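Local coordinates for protein 6-O-methylguanine DNA methyltransferase (Enterococcus faecalis, PDB 2B6C) that has no established activity but probably takes part in repair of alkylated DNA, as an all-helical protein of the AlkD-like family, at residues W139-A144 with F173-A178; A163-R168 with K199-S204; I179-R184 with Q208-K213. All blocks are in the same frame, centred on the assembly; numbering follows the deposited sequence.

In the fold
Followed from the N terminus, the chain opens interaction 1 on helix 138-146 and interaction 2 at the end of helix 157-166. The first half of helix 173-186 closes interaction 1, and its next turns open interaction 3. Interaction 2 closes after helix 191-200, interaction 3 on helix 205-211. Interaction 2 therefore crosses both others, while interactions 1 and 3 follow in series along helix 173-186. A salt bridge, Arg-141 to Asp-167, and a hydrogen bond, Gln-176 to Ser-204, join interactions 1 and 2; the salt bridge Lys-177 to Glu-210 joins 1 and 3; Leu-183 packing on Leu-203 and Ile-164 joins 2 and 3. Together they tie five successive helices.

Interaction 1 (W139-A144 with F173-A178). With SO4 (sulfate ion), chain I.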
loop_
_atom_site.group_PDB
_atom_site.type_symbol
_atom_site.label_atom_id
_atom_site.label_comp_id
_atom_site.label_asym_id
_atom_site.label_seq_id
_atom_site.Cartn_x
_atom_site.Cartn_y
_atom_site.Cartn_z
ATOM N N TRP B 139 -17.097 21.289 -11.608
ATOM C CA TRP B 139 -16.229 20.103 -11.520
ATOM C C TRP B 139 -15.738 19.881 -10.091
ATOM O O TRP B 139 -15.731 18.733 -9.617
ATOM C CB TRP B 139 -15.032 20.182 -12.470
ATOM C CG TRP B 139 -15.405 20.110 -13.892
ATOM C CD1 TRP B 139 -15.208 21.098 -14.856
ATOM C CD2 TRP B 139 -16.045 19.021 -14.560
ATOM N NE1 TRP B 139 -15.697 20.680 -16.054
ATOM C CE2 TRP B 139 -16.214 19.411 -15.920
ATOM C CE3 TRP B 139 -16.491 17.752 -14.157
ATOM C CZ2 TRP B 139 -16.822 18.567 -16.878
ATOM C CZ3 TRP B 139 -17.109 16.916 -15.123
ATOM C CH2 TRP B 139 -17.257 17.325 -16.459
ATOM N N ASN B 140 -15.355 20.969 -9.386
ATOM C CA ASN B 140 -15.022 20.845 -7.969
ATOM C C ASN B 140 -16.198 20.324 -7.119
ATOM O O ASN B 140 -15.993 19.530 -6.213
ATOM C CB ASN B 140 -14.494 22.148 -7.363
ATOM C CG ASN B 140 -13.064 22.447 -7.757
ATOM O OD1 ASN B 140 -12.227 21.547 -7.849
ATOM N ND2 ASN B 140 -12.768 23.732 -7.995
ATOM N N ARG B 141 -17.414 20.808 -7.382
ATOM C CA ARG B 141 -18.610 20.359 -6.641
ATOM C C ARG B 141 -18.996 18.921 -6.967
ATOM O O ARG B 141 -19.533 18.213 -6.106
ATOM C CB ARG B 141 -19.774 21.294 -6.911
ATOM C CG ARG B 141 -19.416 22.735 -6.525
ATOM C CD ARG B 141 -20.705 23.537 -6.247
ATOM N NE ARG B 141 -21.697 23.438 -7.308
ATOM C CZ ARG B 141 -21.652 24.111 -8.462
ATOM N NH1 ARG B 141 -20.628 24.932 -8.748
ATOM N NH2 ARG B 141 -22.635 23.957 -9.334
ATOM N N ARG B 142 -18.692 18.481 -8.196
ATOM C CA ARG B 142 -18.747 17.072 -8.512
ATOM C C ARG B 142 -17.883 16.198 -7.542
ATOM O O ARG B 142 -18.313 15.108 -7.116
ATOM C CB ARG B 142 -18.403 16.821 -9.988
ATOM C CG ARG B 142 -18.501 15.327 -10.393
ATOM C CD ARG B 142 -18.517 15.169 -11.921
ATOM N NE ARG B 142 -18.334 13.797 -12.374
ATOM C CZ ARG B 142 -19.288 13.073 -12.977
ATOM N NH1 ARG B 142 -19.015 11.837 -13.390
ATOM N NH2 ARG B 142 -20.518 13.576 -13.184
ATOM N N VAL B 143 -16.672 16.661 -7.230
ATOM C CA VAL B 143 -15.821 15.994 -6.256
ATOM C C VAL B 143 -16.474 15.980 -4.859
ATOM O O VAL B 143 -16.444 14.935 -4.218
ATOM C CB VAL B 143 -14.353 16.585 -6.206
ATOM C CG1 VAL B 143 -13.467 15.925 -5.025
ATOM C CG2 VAL B 143 -13.646 16.365 -7.547
ATOM N N ALA B 144 -17.060 17.117 -4.414
ATOM C CA ALA B 144 -17.776 17.179 -3.128
ATOM C C ALA B 144 -18.917 16.153 -3.067
ATOM O O ALA B 144 -19.081 15.434 -2.055
ATOM C CB ALA B 144 -18.304 18.611 -2.838
ATOM N N PHE B 173 -25.860 18.569 -16.336
ATOM C CA PHE B 173 -25.818 17.107 -16.431
ATOM C C PHE B 173 -24.774 16.469 -15.512
ATOM O O PHE B 173 -25.074 15.520 -14.811
ATOM C CB PHE B 173 -25.588 16.643 -17.892
ATOM C CG PHE B 173 -25.249 15.168 -18.019
ATOM C CD1 PHE B 173 -26.257 14.192 -18.060
ATOM C CD2 PHE B 173 -23.901 14.748 -18.055
ATOM C CE1 PHE B 173 -25.938 12.826 -18.164
ATOM C CE2 PHE B 173 -23.569 13.386 -18.144
ATOM C CZ PHE B 173 -24.593 12.423 -18.198
ATOM N N PHE B 174 -23.552 16.977 -15.506
ATOM C CA PHE B 174 -22.493 16.336 -14.721
ATOM C C PHE B 174 -22.707 16.526 -13.220
ATOM O O PHE B 174 -22.105 15.834 -12.407
ATOM C CB PHE B 174 -21.120 16.848 -15.126
ATOM C CG PHE B 174 -20.699 16.411 -16.507
ATOM C CD1 PHE B 174 -20.692 17.320 -17.560
ATOM C CD2 PHE B 174 -20.309 15.088 -16.754
ATOM C CE1 PHE B 174 -20.295 16.908 -18.848
ATOM C CE2 PHE B 174 -19.921 14.686 -18.037
ATOM C CZ PHE B 174 -19.914 15.597 -19.076
ATOM N N ILE B 175 -23.547 17.487 -12.860
ATOM C CA ILE B 175 -23.889 17.666 -11.461
ATOM C C ILE B 175 -25.060 16.755 -11.084
ATOM O O ILE B 175 -25.000 16.048 -10.070
ATOM C CB ILE B 175 -24.128 19.167 -11.125
ATOM C CG1 ILE B 175 -22.797 19.922 -11.055
ATOM C CG2 ILE B 175 -24.948 19.301 -9.863
ATOM C CD1 ILE B 175 -21.908 19.569 -9.831
ATOM N N GLN B 176 -26.096 16.697 -11.918
ATOM C CA GLN B 176 -27.252 15.874 -11.564
ATOM C C GLN B 176 -26.863 14.377 -11.546
ATOM O O GLN B 176 -27.310 13.621 -10.678
ATOM C CB GLN B 176 -28.448 16.155 -12.488
ATOM C CG GLN B 176 -29.090 17.543 -12.268
ATOM C CD GLN B 176 -29.511 17.712 -10.838
ATOM O OE1 GLN B 176 -30.009 16.772 -10.244
ATOM N NE2 GLN B 176 -29.276 18.875 -10.258
ATOM N N LYS B 177 -26.026 13.981 -12.504
ATOM C CA LYS B 177 -25.435 12.662 -12.565
ATOM C C LYS B 177 -24.673 12.336 -11.287
ATOM O O LYS B 177 -24.791 11.233 -10.769
ATOM C CB LYS B 177 -24.457 12.610 -13.719
ATOM C CG LYS B 177 -24.701 11.468 -14.672
ATOM C CD LYS B 177 -24.261 10.177 -14.054
ATOM C CE LYS B 177 -24.080 9.144 -15.108
ATOM N NZ LYS B 177 -24.953 7.948 -14.827
ATOM N N ALA B 178 -23.901 13.302 -10.784
ATOM C CA ALA B 178 -23.131 13.155 -9.552
ATOM C C ALA B 178 -24.042 13.001 -8.327
ATOM O O ALA B 178 -23.752 12.212 -7.423
ATOM C CB ALA B 178 -22.175 14.327 -9.373
HETATM S S SO4 I . -13.470 27.225 -6.852
HETATM O O1 SO4 I . -12.306 27.916 -7.406
HETATM O O2 SO4 I . -14.347 28.165 -6.119
HETATM O O3 SO4 I . -12.996 26.254 -5.849
HETATM O O4 SO4 I . -14.206 26.563 -7.948
#
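Arg-142 gives an N-H of NH2 to the carbonyl oxygen of Phe-174, with the two atoms 2.9 Å apart and the N-H...O angle 148°. This contact illustrates how two helices that are not consecutive in the chain are joined in a helical-repeat fold of AlkD type. The segments 139-144 and 173-178 run nearly parallel (2° between their directions), their axes 9.4 Å apart at closest. The donor lies in the carbonyl plane, on a lone pair, and the oxygen sits close to the guanidinium plane. CG of Arg-142 is anti to the backbone N (chi1 -178°) and packs against CB of Ala-178 at 3.9 Å. NE forms a salt bridge with Asp-108, and the side chain touches Trp-104 and Trp-181. Asp-108 and Arg-142, with these two tryptophans, recall the aromatic and charged cleft of AlkD glycosylases, so this is probably the DNA-lesion site, though no activity is established here.

Next to this bond the Phe-174 ring has a neighbour on each face. CH2 of Trp-139 lies 3.5 Å above the Phe-174 ring plane, over its centre, and CD2 of Phe-173 lies 3.8 Å from that plane on the opposite face. The indole and phenyl planes meet obliquely. NH2 of Arg-142 lies in the plane of the Phe-174 ring, at its edge.

Arg-141 contributes its CB, which meets CD1 of Ile-175, while its NE is held in a salt bridge by Asp-167. ND2 of Asn-140 donates to O4 of a sulfate ion at 3.2 Å; Lys-95 NZ and the backbone N of Glu-136 and Asn-137 also hold this ion, which probably comes from the crystallisation liquor. Back at the interface, CD1 of Ile-175 rests 3.8 Å from the backbone N of Arg-142.

Interaction 2 (A163-R168 with K199-S204)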
loop_
_atom_site.group_PDB
_atom_site.type_symbol
_atom_site.label_atom_id
_atom_site.label_comp_id
_atom_site.label_asym_id
_atom_site.label_seq_id
_atom_site.Cartn_x
_atom_site.Cartn_y
_atom_site.Cartn_z
ATOM N N ALA B 163 -24.393 18.782 0.395
ATOM C CA ALA B 163 -23.966 18.925 -0.997
ATOM C C ALA B 163 -25.099 18.721 -1.989
ATOM O O ALA B 163 -25.163 19.426 -3.008
ATOM C CB ALA B 163 -22.796 18.027 -1.338
ATOM N N ILE B 164 -25.984 17.769 -1.709
ATOM C CA ILE B 164 -27.095 17.507 -2.628
ATOM C C ILE B 164 -28.069 18.682 -2.597
ATOM O O ILE B 164 -28.536 19.136 -3.660
ATOM C CB ILE B 164 -27.826 16.181 -2.322
ATOM C CG1 ILE B 164 -26.897 14.998 -2.571
ATOM C CG2 ILE B 164 -29.140 16.056 -3.152
ATOM C CD1 ILE B 164 -27.348 13.699 -1.957
ATOM N N ILE B 165 -28.352 19.178 -1.386
ATOM C CA ILE B 165 -29.216 20.345 -1.193
ATOM C C ILE B 165 -28.696 21.531 -2.028
ATOM O O ILE B 165 -29.467 22.194 -2.747
ATOM C CB ILE B 165 -29.366 20.723 0.324
ATOM C CG1 ILE B 165 -30.403 19.821 1.028
ATOM C CG2 ILE B 165 -29.780 22.179 0.481
ATOM C CD1 ILE B 165 -30.307 19.802 2.571
ATOM N N TYR B 166 -27.386 21.761 -1.973
ATOM C CA TYR B 166 -26.756 22.871 -2.667
ATOM C C TYR B 166 -26.970 22.844 -4.181
ATOM O O TYR B 166 -27.201 23.885 -4.787
ATOM C CB TYR B 166 -25.260 22.891 -2.362
ATOM C CG TYR B 166 -24.552 24.127 -2.877
ATOM C CD1 TYR B 166 -24.437 25.286 -2.079
ATOM C CD2 TYR B 166 -24.010 24.153 -4.164
ATOM C CE1 TYR B 166 -23.797 26.431 -2.567
ATOM C CE2 TYR B 166 -23.370 25.276 -4.650
ATOM C CZ TYR B 166 -23.267 26.412 -3.863
ATOM O OH TYR B 166 -22.604 27.511 -4.373
ATOM N N ASP B 167 -26.852 21.665 -4.788
ATOM C CA ASP B 167 -26.934 21.545 -6.232
ATOM C C ASP B 167 -28.241 20.931 -6.668
ATOM O O ASP B 167 -28.352 20.488 -7.805
ATOM C CB ASP B 167 -25.780 20.665 -6.760
ATOM C CG ASP B 167 -24.565 21.474 -7.132
ATOM O OD1 ASP B 167 -23.480 21.210 -6.588
ATOM O OD2 ASP B 167 -24.726 22.428 -7.917
ATOM N N ARG B 168 -29.203 20.831 -5.764
ATOM C CA ARG B 168 -30.478 20.165 -6.084
ATOM C C ARG B 168 -31.099 20.588 -7.452
ATOM O O ARG B 168 -31.526 19.725 -8.238
ATOM C CB ARG B 168 -31.492 20.320 -4.934
ATOM C CG ARG B 168 -32.844 19.606 -5.180
ATOM C CD ARG B 168 -33.848 19.871 -4.046
ATOM N NE ARG B 168 -34.322 21.266 -4.027
ATOM C CZ ARG B 168 -35.285 21.752 -4.816
ATOM N NH1 ARG B 168 -35.887 20.974 -5.723
ATOM N NH2 ARG B 168 -35.632 23.032 -4.716
ATOM N N LYS B 199 -37.463 11.438 -0.666
ATOM C CA LYS B 199 -38.849 11.791 -0.462
ATOM C C LYS B 199 -38.951 13.182 0.164
ATOM O O LYS B 199 -39.951 13.858 -0.026
ATOM C CB LYS B 199 -39.582 10.738 0.371
ATOM C CG LYS B 199 -39.567 9.338 -0.237
ATOM C CD LYS B 199 -40.910 8.923 -0.806
ATOM C CE LYS B 199 -40.959 8.940 -2.315
ATOM N NZ LYS B 199 -40.174 7.827 -2.962
ATOM N N GLU B 200 -37.890 13.611 0.850
ATOM C CA GLU B 200 -37.789 14.943 1.450
ATOM C C GLU B 200 -37.518 16.001 0.386
ATOM O O GLU B 200 -38.130 17.074 0.387
ATOM C CB GLU B 200 -36.652 14.992 2.476
ATOM C CG GLU B 200 -36.616 16.245 3.327
ATOM C CD GLU B 200 -35.510 16.217 4.370
ATOM O OE1 GLU B 200 -35.115 15.095 4.795
ATOM O OE2 GLU B 200 -35.024 17.315 4.765
ATOM N N LEU B 201 -36.589 15.696 -0.506
ATOM C CA LEU B 201 -36.159 16.629 -1.529
ATOM C C LEU B 201 -36.838 16.318 -2.851
ATOM O O LEU B 201 -37.108 15.140 -3.164
ATOM C CB LEU B 201 -34.629 16.558 -1.708
ATOM C CG LEU B 201 -33.739 16.763 -0.462
ATOM C CD1 LEU B 201 -32.223 16.787 -0.844
ATOM C CD2 LEU B 201 -34.147 18.035 0.317
ATOM N N VAL B 202 -37.109 17.355 -3.634
ATOM C CA VAL B 202 -37.542 17.147 -5.023
ATOM C C VAL B 202 -36.324 17.175 -5.956
ATOM O O VAL B 202 -35.811 18.234 -6.321
ATOM C CB VAL B 202 -38.652 18.134 -5.454
ATOM C CG1 VAL B 202 -39.004 17.974 -6.950
ATOM C CG2 VAL B 202 -39.908 17.909 -4.586
ATOM N N LEU B 203 -35.862 15.979 -6.309
ATOM C CA LEU B 203 -34.663 15.796 -7.111
ATOM C C LEU B 203 -35.002 15.794 -8.592
ATOM O O LEU B 203 -36.130 15.537 -8.950
ATOM C CB LEU B 203 -33.962 14.486 -6.732
ATOM C CG LEU B 203 -33.428 14.375 -5.312
ATOM C CD1 LEU B 203 -32.873 12.948 -5.082
ATOM C CD2 LEU B 203 -32.388 15.484 -4.977
ATOM N N SER B 204 -34.025 16.075 -9.447
ATOM C CA SER B 204 -34.231 16.050 -10.891
ATOM C C SER B 204 -34.658 14.640 -11.323
ATOM O O SER B 204 -34.312 13.664 -10.629
ATOM C CB SER B 204 -32.916 16.431 -11.595
ATOM O OG SER B 204 -31.961 15.387 -11.476
HETATM O O HOH W 1 -31.741 17.017 -7.987
#
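Ile-164 and Leu-203 make the closest apolar contact between these two helix exits, CG2 of the first lying 3.8 Å from CD2 of the second. The same CG2 also meets CD1 of Leu-201 at 3.9 Å, so one methyl group serves two leucines. Leu-201 CD1 touches CG1 of Ile-165 as well, and there the side chains cross at about a right angle.

Beside this small apolar patch lies one direct polar bond. Arg-168 donates from NH1 to the carbonyl oxygen of Val-202, 2.8 Å away, with an N-H...O angle of 156°. The donor is in the carbonyl plane, on a lone pair, and the oxygen is nearly in the guanidinium plane. Arg-168 starts extended, and its CD lies 3.4 Å and its CG 3.5 Å from O of Val-202; the chain then turns at chi3 (69°), which swings NE round. A water completes the link between the backbones: it donates to O of Arg-168 (2.7 Å) and accepts from N of Ser-204 (2.9 Å).

In the second shell, Gln-176 of helix 173-186 spans both segments, OE1 pairing with OG of Ser-204 and NE2 making weak bonds to O of Asp-167 and of Arg-168. Ser-204 is also the N-cap of helix 205-211, its OG receiving the N-H of Ala-207.

The contact is structural, joining two helix ends at the side of the fold by apolar packing, one arginine bond and a water. The chain leaving helix 157-166 meets the connection from helix 191-200 to helix 205-211, while helix 173-186 packs against both segments, with Ile-179 and Ser-182 against Ile-164, and Leu-183 against Leu-203.

Interaction 3 (I179-R184 with Q208-K213); sequences IGWSLR and QREGSK. With SO4 (sulfate ion), chain J.
Arg-184 offers one face of its guanidinium to Lys-213, whose CB lies 3.8 Å above the plane, offset toward the rim; the outer Lys-213 chain, with two positive groups close together, is less surely placed. At the edge, O4 of a sulfate ion, probably from the crystallisation liquor and also bound by Tyr-214, makes one weak bond to NE; O2 adds weak bonds to NE and NH2. The carboxylate of Glu-210 approaches NH1 obliquely, the planes 43° apart, and OE2 closes a salt bridge at 2.8 Å. Glu-210 bends at chi2 (87°), placing CD near CD1 of Trp-181, and OE2 sits at the edge of that ring, in its plane, 3.4 Å from CD1. OE1 pairs with Lys-177, so the carboxylate bridges two basic side chains, which probably favours its ionised form.

Beside the charged groups the CA atoms of Arg-184 and Gly-211 are 4.1 Å apart. At Gly-180 a CB would run into CB of Glu-210, and at Gly-211 into CB of Leu-183; the absence of side chains there lets the backbones come this near.

The contact ties the second half of helix 173-186 to the terminal turn of helix 205-211. Leu-183 also packs on helices 157-166 and 191-200, and Trp-181 on Asn-146 of helix 138-146.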
loop_
_atom_site.group_PDB
_atom_site.type_symbol
_atom_site.label_atom_id
_atom_site.label_comp_id
_atom_site.label_asym_id
_atom_site.label_seq_id
_atom_site.Cartn_x
_atom_site.Cartn_y
_atom_site.Cartn_z
ATOM N N ILE B 179 -25.160 13.718 -8.317
ATOM C CA ILE B 179 -26.156 13.548 -7.248
ATOM C C ILE B 179 -26.743 12.131 -7.274
ATOM O O ILE B 179 -26.817 11.483 -6.229
ATOM C CB ILE B 179 -27.306 14.589 -7.306
ATOM C CG1 ILE B 179 -26.768 15.992 -7.049
ATOM C CG2 ILE B 179 -28.466 14.243 -6.296
ATOM C CD1 ILE B 179 -27.826 17.061 -7.329
ATOM N N GLY B 180 -27.133 11.657 -8.453
ATOM C CA GLY B 180 -27.711 10.327 -8.586
ATOM C C GLY B 180 -26.756 9.203 -8.192
ATOM O O GLY B 180 -27.148 8.269 -7.503
ATOM N N TRP B 181 -25.516 9.263 -8.673
ATOM C CA TRP B 181 -24.460 8.340 -8.253
ATOM C C TRP B 181 -24.219 8.334 -6.736
ATOM O O TRP B 181 -23.968 7.279 -6.148
ATOM C CB TRP B 181 -23.144 8.739 -8.903
ATOM C CG TRP B 181 -22.834 8.101 -10.264
ATOM C CD1 TRP B 181 -23.665 7.316 -11.060
ATOM C CD2 TRP B 181 -21.596 8.238 -10.989
ATOM N NE1 TRP B 181 -22.987 6.928 -12.220
ATOM C CE2 TRP B 181 -21.731 7.495 -12.210
ATOM C CE3 TRP B 181 -20.382 8.923 -10.724
ATOM C CZ2 TRP B 181 -20.680 7.413 -13.173
ATOM C CZ3 TRP B 181 -19.345 8.857 -11.682
ATOM C CH2 TRP B 181 -19.503 8.094 -12.889
ATOM N N SER B 182 -24.240 9.508 -6.110
ATOM C CA SER B 182 -23.945 9.578 -4.671
ATOM C C SER B 182 -25.061 8.856 -3.901
ATOM O O SER B 182 -24.789 8.189 -2.902
ATOM C CB SER B 182 -23.759 11.012 -4.185
ATOM O OG SER B 182 -25.020 11.624 -3.972
ATOM N N LEU B 183 -26.290 8.939 -4.421
ATOM C CA LEU B 183 -27.448 8.288 -3.795
ATOM C C LEU B 183 -27.480 6.798 -4.081
ATOM O O LEU B 183 -27.675 5.997 -3.161
ATOM C CB LEU B 183 -28.755 8.979 -4.187
ATOM C CG LEU B 183 -28.853 10.392 -3.607
ATOM C CD1 LEU B 183 -29.961 11.180 -4.297
ATOM C CD2 LEU B 183 -28.978 10.399 -2.075
ATOM N N ARG B 184 -27.237 6.439 -5.342
ATOM C CA ARG B 184 -27.083 5.052 -5.758
ATOM C C ARG B 184 -26.068 4.277 -4.910
ATOM O O ARG B 184 -26.402 3.219 -4.374
ATOM C CB ARG B 184 -26.699 4.988 -7.234
ATOM C CG ARG B 184 -26.640 3.624 -7.855
ATOM C CD ARG B 184 -26.196 3.873 -9.251
ATOM N NE ARG B 184 -26.324 2.745 -10.141
ATOM C CZ ARG B 184 -27.151 2.669 -11.184
ATOM N NH1 ARG B 184 -28.033 3.624 -11.459
ATOM N NH2 ARG B 184 -27.121 1.589 -11.936
ATOM N N GLN B 208 -33.131 11.248 -9.610
ATOM C CA GLN B 208 -34.122 10.357 -9.011
ATOM C C GLN B 208 -34.046 8.961 -9.639
ATOM O O GLN B 208 -34.060 7.966 -8.927
ATOM C CB GLN B 208 -35.524 10.966 -9.179
ATOM C CG GLN B 208 -36.716 10.104 -8.672
ATOM C CD GLN B 208 -36.879 10.185 -7.154
ATOM O OE1 GLN B 208 -36.397 11.130 -6.514
ATOM N NE2 GLN B 208 -37.548 9.191 -6.571
ATOM N N ARG B 209 -33.976 8.884 -10.969
ATOM C CA ARG B 209 -33.800 7.599 -11.647
ATOM C C ARG B 209 -32.512 6.904 -11.187
ATOM O O ARG B 209 -32.543 5.769 -10.728
ATOM C CB ARG B 209 -33.861 7.760 -13.180
ATOM C CG ARG B 209 -33.752 6.442 -13.961
ATOM C CD ARG B 209 -35.074 5.682 -14.082
ATOM N NE ARG B 209 -34.804 4.428 -14.769
ATOM C CZ ARG B 209 -34.822 4.257 -16.090
ATOM N NH1 ARG B 209 -34.537 3.054 -16.597
ATOM N NH2 ARG B 209 -35.160 5.256 -16.905
ATOM N N GLU B 210 -31.396 7.619 -11.262
ATOM C CA GLU B 210 -30.086 7.088 -10.872
ATOM C C GLU B 210 -30.024 6.641 -9.396
ATOM O O GLU B 210 -29.633 5.521 -9.114
ATOM C CB GLU B 210 -29.011 8.115 -11.189
ATOM C CG GLU B 210 -27.581 7.621 -11.045
ATOM C CD GLU B 210 -27.086 6.978 -12.304
ATOM O OE1 GLU B 210 -27.263 7.585 -13.395
ATOM O OE2 GLU B 210 -26.527 5.860 -12.194
ATOM N N GLY B 211 -30.442 7.493 -8.467
ATOM C CA GLY B 211 -30.331 7.174 -7.044
ATOM C C GLY B 211 -31.296 6.140 -6.501
ATOM O O GLY B 211 -31.093 5.618 -5.408
ATOM N N SER B 212 -32.363 5.835 -7.237
ATOM C CA SER B 212 -33.345 4.902 -6.706
ATOM C C SER B 212 -33.219 3.481 -7.283
ATOM O O SER B 212 -34.060 2.623 -7.009
ATOM C CB SER B 212 -34.761 5.462 -6.854
ATOM O OG SER B 212 -35.147 5.440 -8.198
ATOM N N LYS B 213 -32.159 3.224 -8.052
ATOM C CA LYS B 213 -31.953 1.899 -8.648
ATOM C C LYS B 213 -32.121 0.732 -7.664
ATOM O O LYS B 213 -32.806 -0.256 -7.987
ATOM C CB LYS B 213 -30.599 1.770 -9.355
ATOM C CG LYS B 213 -30.440 0.348 -9.885
ATOM C CD LYS B 213 -29.395 0.198 -10.955
ATOM C CE LYS B 213 -29.663 -1.049 -11.815
ATOM N NZ LYS B 213 -28.398 -1.512 -12.477
HETATM S S SO4 J . -23.609 0.240 -10.434
HETATM O O1 SO4 J . -23.438 -0.985 -11.196
HETATM O O2 SO4 J . -24.188 1.269 -11.295
HETATM O O3 SO4 J . -22.288 0.680 -9.998
HETATM O O4 SO4 J . -24.492 0.033 -9.291
#